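Local coordinates for protein ultraspiracle (Drosophila melanogaster, PDB 1HG4) that acts as a nuclear hormone receptor and transcription factor, whose ligand-binding domain here is held in an inactive conformation with a phospholipid bound, at the interface of chains A and B. Coordinates in Å, arbitrary orientation; residue numbers count along the deposited sequence, not the author numbering. Chains: chain A/B, Ultraspiracle.

Contact 1: the interface of chains A and B. Residues chain A 195-199; chain B 201-202, 205.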
loop_
_atom_site.group_PDB
_atom_site.type_symbol
_atom_site.label_atom_id
_atom_site.label_comp_id
_atom_site.label_asym_id
_atom_site.label_seq_id
_atom_site.Cartn_x
_atom_site.Cartn_y
_atom_site.Cartn_z
ATOM N N LYS A 195 -1.725 -2.287 -12.522
ATOM C CA LYS A 195 -0.513 -2.909 -12.018
ATOM C C LYS A 195 0.043 -2.230 -10.770
ATOM O O LYS A 195 0.291 -2.881 -9.754
ATOM C CB LYS A 195 0.558 -2.897 -13.110
ATOM C CG LYS A 195 1.039 -4.267 -13.536
ATOM C CD LYS A 195 -0.101 -5.151 -14.007
ATOM C CE LYS A 195 0.412 -6.547 -14.342
ATOM N NZ LYS A 195 -0.683 -7.529 -14.576
ATOM N N SER A 196 0.234 -0.920 -10.850
ATOM C CA SER A 196 0.793 -0.159 -9.740
ATOM C C SER A 196 -0.209 0.427 -8.739
ATOM O O SER A 196 -0.226 1.629 -8.514
ATOM C CB SER A 196 1.663 0.953 -10.308
ATOM O OG SER A 196 2.497 0.434 -11.332
ATOM N N ARG A 197 -1.016 -0.428 -8.123
ATOM C CA ARG A 197 -2.006 0.017 -7.148
ATOM C C ARG A 197 -1.417 0.786 -5.980
ATOM O O ARG A 197 -1.932 1.839 -5.620
ATOM C CB ARG A 197 -2.795 -1.171 -6.591
ATOM C CG ARG A 197 -3.735 -1.835 -7.584
ATOM C CD ARG A 197 -4.575 -2.918 -6.901
ATOM N NE ARG A 197 -5.198 -3.821 -7.870
ATOM C CZ ARG A 197 -6.232 -3.512 -8.655
ATOM N NH1 ARG A 197 -6.794 -2.307 -8.600
ATOM N NH2 ARG A 197 -6.696 -4.413 -9.513
ATOM N N ALA A 198 -0.344 0.263 -5.386
ATOM C CA ALA A 198 0.292 0.915 -4.238
ATOM C C ALA A 198 0.752 2.334 -4.560
ATOM O O ALA A 198 0.408 3.284 -3.859
ATOM C CB ALA A 198 1.475 0.075 -3.743
ATOM N N GLU A 199 1.542 2.465 -5.616
ATOM C CA GLU A 199 2.027 3.772 -6.045
ATOM C C GLU A 199 0.879 4.757 -6.268
ATOM O O GLU A 199 0.962 5.912 -5.861
ATOM C CB GLU A 199 2.834 3.634 -7.334
ATOM C CG GLU A 199 2.990 4.937 -8.110
ATOM C CD GLU A 199 4.007 5.895 -7.500
ATOM O OE1 GLU A 199 4.384 5.710 -6.324
ATOM O OE2 GLU A 199 4.418 6.843 -8.207
ATOM N N GLU B 201 5.576 -4.776 -2.096
ATOM C CA GLU B 201 4.777 -4.391 -3.258
ATOM C C GLU B 201 5.350 -3.113 -3.889
ATOM O O GLU B 201 5.448 -2.964 -5.111
ATOM C CB GLU B 201 3.329 -4.155 -2.825
ATOM C CG GLU B 201 2.424 -3.592 -3.906
ATOM C CD GLU B 201 2.305 -4.487 -5.138
ATOM O OE1 GLU B 201 2.047 -5.697 -4.979
ATOM O OE2 GLU B 201 2.449 -3.982 -6.267
ATOM N N MET B 202 5.749 -2.189 -3.037
ATOM C CA MET B 202 6.300 -0.936 -3.516
ATOM C C MET B 202 7.551 -1.253 -4.336
ATOM O O MET B 202 7.831 -0.601 -5.341
ATOM C CB MET B 202 6.615 -0.037 -2.310
ATOM C CG MET B 202 6.293 1.452 -2.464
ATOM S SD MET B 202 4.570 1.868 -2.888
ATOM C CE MET B 202 4.817 2.352 -4.619
ATOM N N GLU B 205 6.503 -2.737 -7.780
ATOM C CA GLU B 205 5.958 -1.726 -8.667
ATOM C C GLU B 205 7.044 -0.858 -9.285
ATOM O O GLU B 205 6.908 -0.408 -10.414
ATOM C CB GLU B 205 4.899 -0.904 -7.921
ATOM C CG GLU B 205 3.630 -1.732 -7.664
ATOM C CD GLU B 205 2.537 -0.972 -6.937
ATOM O OE1 GLU B 205 2.557 0.273 -6.932
ATOM O OE2 GLU B 205 1.637 -1.616 -6.376
#
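B:Glu205 reaches from the side of helix 197-218 of chain B to the first turn of the same helix in chain A. Its carboxylate caps the start of that helix. OE1 accepts a hydrogen bond from the backbone N of A:Glu199 at 2.8 Å, and this bond is almost straight (170° at H). OE2 takes the backbone N of A:Ala198 at 2.9 Å, with a more bent path (148° at H). Each oxygen uses its syn lone pair, the one on the side of the other oxygen. The two bonds grip both oxygens and fix the rotation of the carboxylate. The chain of B:Glu205 is extended beyond CG (chi2 -180°), which carries the acid straight out to the helix end. The positive end of the helix dipole would probably stabilise its negative charge.

Packing is tight around this group. The A:Ser196 CA lies 3.4 Å from the carboxylate carbon CD of B:Glu205. The methyl CB of A:Ala198 sits against the same carboxylate and also meets the thioether sulfur SD of B:Met202 at 3.7 Å. B:Met202 is bent at chi2 and chi3, and its terminal methyl CE comes to 3.4 Å from A:Glu199 CA. The side chains of these last two residues cross obliquely.

The margin is looser. B:Glu201 touches A:Ala198 through its CG, 3.8 Å from the CB methyl. A:Lys195 and A:Arg197 lose little surface to chain B, and their side chains lead away from it. The carboxylate of A:Glu199 touches chain B through OE1, at the methyl CE of B:Met202. The same OE1 stays 5.8 Å from B:Glu205 OE1, a like charge.

In chain A the site spans a loop and the N-terminal turn of helix 197-218. In chain B it lies on the second turn of that helix and the start of the third. The copies thus use the same helix differently, one by its end and one by its flank.

Contact 2: the interface of chains A and B. Residues chain A 74, 76-78, 81, 266-267; chain B 212, 216, 223.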
loop_
_atom_site.group_PDB
_atom_site.type_symbol
_atom_site.label_atom_id
_atom_site.label_comp_id
_atom_site.label_asym_id
_atom_site.label_seq_id
_atom_site.Cartn_x
_atom_site.Cartn_y
_atom_site.Cartn_z
ATOM N N ALA A 74 3.205 9.828 -15.370
ATOM C CA ALA A 74 3.997 9.318 -16.492
ATOM C C ALA A 74 4.947 8.202 -16.095
ATOM O O ALA A 74 5.574 7.572 -16.957
ATOM C CB ALA A 74 4.786 10.454 -17.137
ATOM N N VAL A 76 4.026 5.461 -13.961
ATOM C CA VAL A 76 3.396 4.164 -13.905
ATOM C C VAL A 76 3.432 3.596 -15.310
ATOM O O VAL A 76 3.573 4.333 -16.283
ATOM C CB VAL A 76 1.953 4.259 -13.397
ATOM C CG1 VAL A 76 1.935 5.052 -12.110
ATOM C CG2 VAL A 76 1.056 4.883 -14.439
ATOM N N PRO A 77 3.358 2.269 -15.436
ATOM C CA PRO A 77 3.391 1.717 -16.795
ATOM C C PRO A 77 2.254 2.264 -17.668
ATOM O O PRO A 77 1.150 2.540 -17.183
ATOM C CB PRO A 77 3.304 0.202 -16.563
ATOM C CG PRO A 77 2.674 0.068 -15.188
ATOM C CD PRO A 77 3.269 1.212 -14.410
ATOM N N LEU A 78 2.550 2.435 -18.953
ATOM C CA LEU A 78 1.595 2.956 -19.929
ATOM C C LEU A 78 0.223 2.301 -19.814
ATOM O O LEU A 78 -0.805 2.970 -19.838
ATOM C CB LEU A 78 2.135 2.731 -21.338
ATOM C CG LEU A 78 2.349 3.980 -22.185
ATOM C CD1 LEU A 78 2.931 3.592 -23.549
ATOM C CD2 LEU A 78 1.020 4.718 -22.339
ATOM N N GLN A 81 -1.643 3.905 -17.163
ATOM C CA GLN A 81 -2.019 5.273 -17.505
ATOM C C GLN A 81 -3.292 5.305 -18.331
ATOM O O GLN A 81 -4.153 6.172 -18.141
ATOM C CB GLN A 81 -0.892 5.955 -18.278
ATOM C CG GLN A 81 0.382 6.157 -17.477
ATOM C CD GLN A 81 1.467 6.803 -18.307
ATOM O OE1 GLN A 81 1.200 7.732 -19.074
ATOM N NE2 GLN A 81 2.696 6.322 -18.165
ATOM N N LEU A 266 -0.626 9.512 -25.586
ATOM C CA LEU A 266 0.417 9.351 -24.582
ATOM C C LEU A 266 1.755 8.992 -25.212
ATOM O O LEU A 266 2.783 9.556 -24.846
ATOM C CB LEU A 266 0.014 8.286 -23.550
ATOM C CG LEU A 266 -1.017 8.763 -22.525
ATOM C CD1 LEU A 266 -1.508 7.604 -21.686
ATOM C CD2 LEU A 266 -0.407 9.843 -21.659
ATOM N N GLU A 267 1.740 8.064 -26.167
ATOM C CA GLU A 267 2.966 7.629 -26.836
ATOM C C GLU A 267 3.532 8.711 -27.736
ATOM O O GLU A 267 4.603 8.553 -28.312
ATOM C CB GLU A 267 2.718 6.364 -27.663
ATOM C CG GLU A 267 2.411 5.132 -26.832
ATOM C CD GLU A 267 2.129 3.903 -27.688
ATOM O OE1 GLU A 267 1.215 3.966 -28.540
ATOM O OE2 GLU A 267 2.813 2.868 -27.503
ATOM N N ASP B 212 8.631 -1.331 -17.934
ATOM C CA ASP B 212 7.836 -0.585 -18.907
ATOM C C ASP B 212 8.697 0.429 -19.655
ATOM O O ASP B 212 8.635 0.524 -20.882
ATOM C CB ASP B 212 6.666 0.138 -18.214
ATOM C CG ASP B 212 5.665 0.731 -19.209
ATOM O OD1 ASP B 212 4.977 -0.042 -19.906
ATOM O OD2 ASP B 212 5.561 1.971 -19.302
ATOM N N ARG B 216 9.215 1.023 -23.625
ATOM C CA ARG B 216 8.943 2.241 -24.368
ATOM C C ARG B 216 10.179 2.803 -25.072
ATOM O O ARG B 216 10.066 3.436 -26.119
ATOM C CB ARG B 216 8.324 3.278 -23.428
ATOM C CG ARG B 216 6.979 2.825 -22.884
ATOM C CD ARG B 216 6.411 3.775 -21.838
ATOM N NE ARG B 216 6.040 5.069 -22.401
ATOM C CZ ARG B 216 5.458 6.040 -21.706
ATOM N NH1 ARG B 216 5.183 5.859 -20.422
ATOM N NH2 ARG B 216 5.153 7.190 -22.294
ATOM N N ASP B 223 3.063 -1.862 -28.160
ATOM C CA ASP B 223 2.650 -1.427 -26.832
ATOM C C ASP B 223 2.131 -2.608 -26.030
ATOM O O ASP B 223 1.818 -2.472 -24.852
ATOM C CB ASP B 223 1.557 -0.360 -26.926
ATOM C CG ASP B 223 0.452 -0.732 -27.910
ATOM O OD1 ASP B 223 -0.391 -1.603 -27.572
ATOM O OD2 ASP B 223 0.438 -0.155 -29.028
#
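A:Leu78 packs against B:Arg216 at the centre of this patch, between two nuclear receptor ligand-binding domains, which have the family's alpha-helical sandwich fold. The branch carbon CG of the leucine lies over the centre of one face of the guanidinium, 3.7 Å above its plane. The methyl CD1 leans towards the arginine stem and meets NE at 3.6 Å. The two side chains cross at about a right angle. B:Arg216 is bent at chi3, and this turn brings its flat end over the leucine.

Next to this pair, A:Pro77 rests on B:Asp212. Its CB is 3.7 Å from the aspartate CB, and its CA also faces the carboxylate. OD2 of B:Asp212 accepts a hydrogen bond from the backbone N of A:Leu78 at 3.1 Å. The N-H comes from above the carboxylate plane, 51° out of it, although the bond is fairly straight at the hydrogen. CG of B:Asp212 stands anti to its own backbone N (chi1 -170°), which points the acid at the start of helix 78-100. The acid thus caps the first turn of that helix. With an alanine here, the backbone N of A:Leu78 would probably be left without its acceptor across the interface, and the CA of A:Pro77 without the carboxylate packed against it.

A:Gln81 borders the guanidinium. Its amide nitrogen NE2 lies 3.4 Å from NH1 of B:Arg216, with the two planes 55° apart. This NE2 donates instead to the carbonyl O of A:Val76 at 2.9 Å, nearly in the plane of its own amide. That bond ties the loop before helix 78-100 to the helix's first turn.

At the rim, the side chains of A:Glu267 and B:Asp223 also cross at about a right angle. OE2 of the glutamate meets CB of the aspartate at 3.5 Å. Its distance to the aspartate OD2 is 4.1 Å, and the like charges would probably disfavour a closer approach.

Contacts 1 and 2 belong to one interface, and the centres of their C-alpha atoms are about 15 Å apart. Helix 197-218 of chain B runs through both. Its early turns serve contact 1, its later turns serve contact 2, and the loop beyond adds to contact 2. Chain A answers with separate pieces: the start of helix 197-218 in contact 1, and the start of helix 78-100 with the end of helix 258-266 in contact 2. One helix of chain B thus bridges two separate parts of chain A. The pairing is not an exact two-fold, and the structure alone does not show that it is biological.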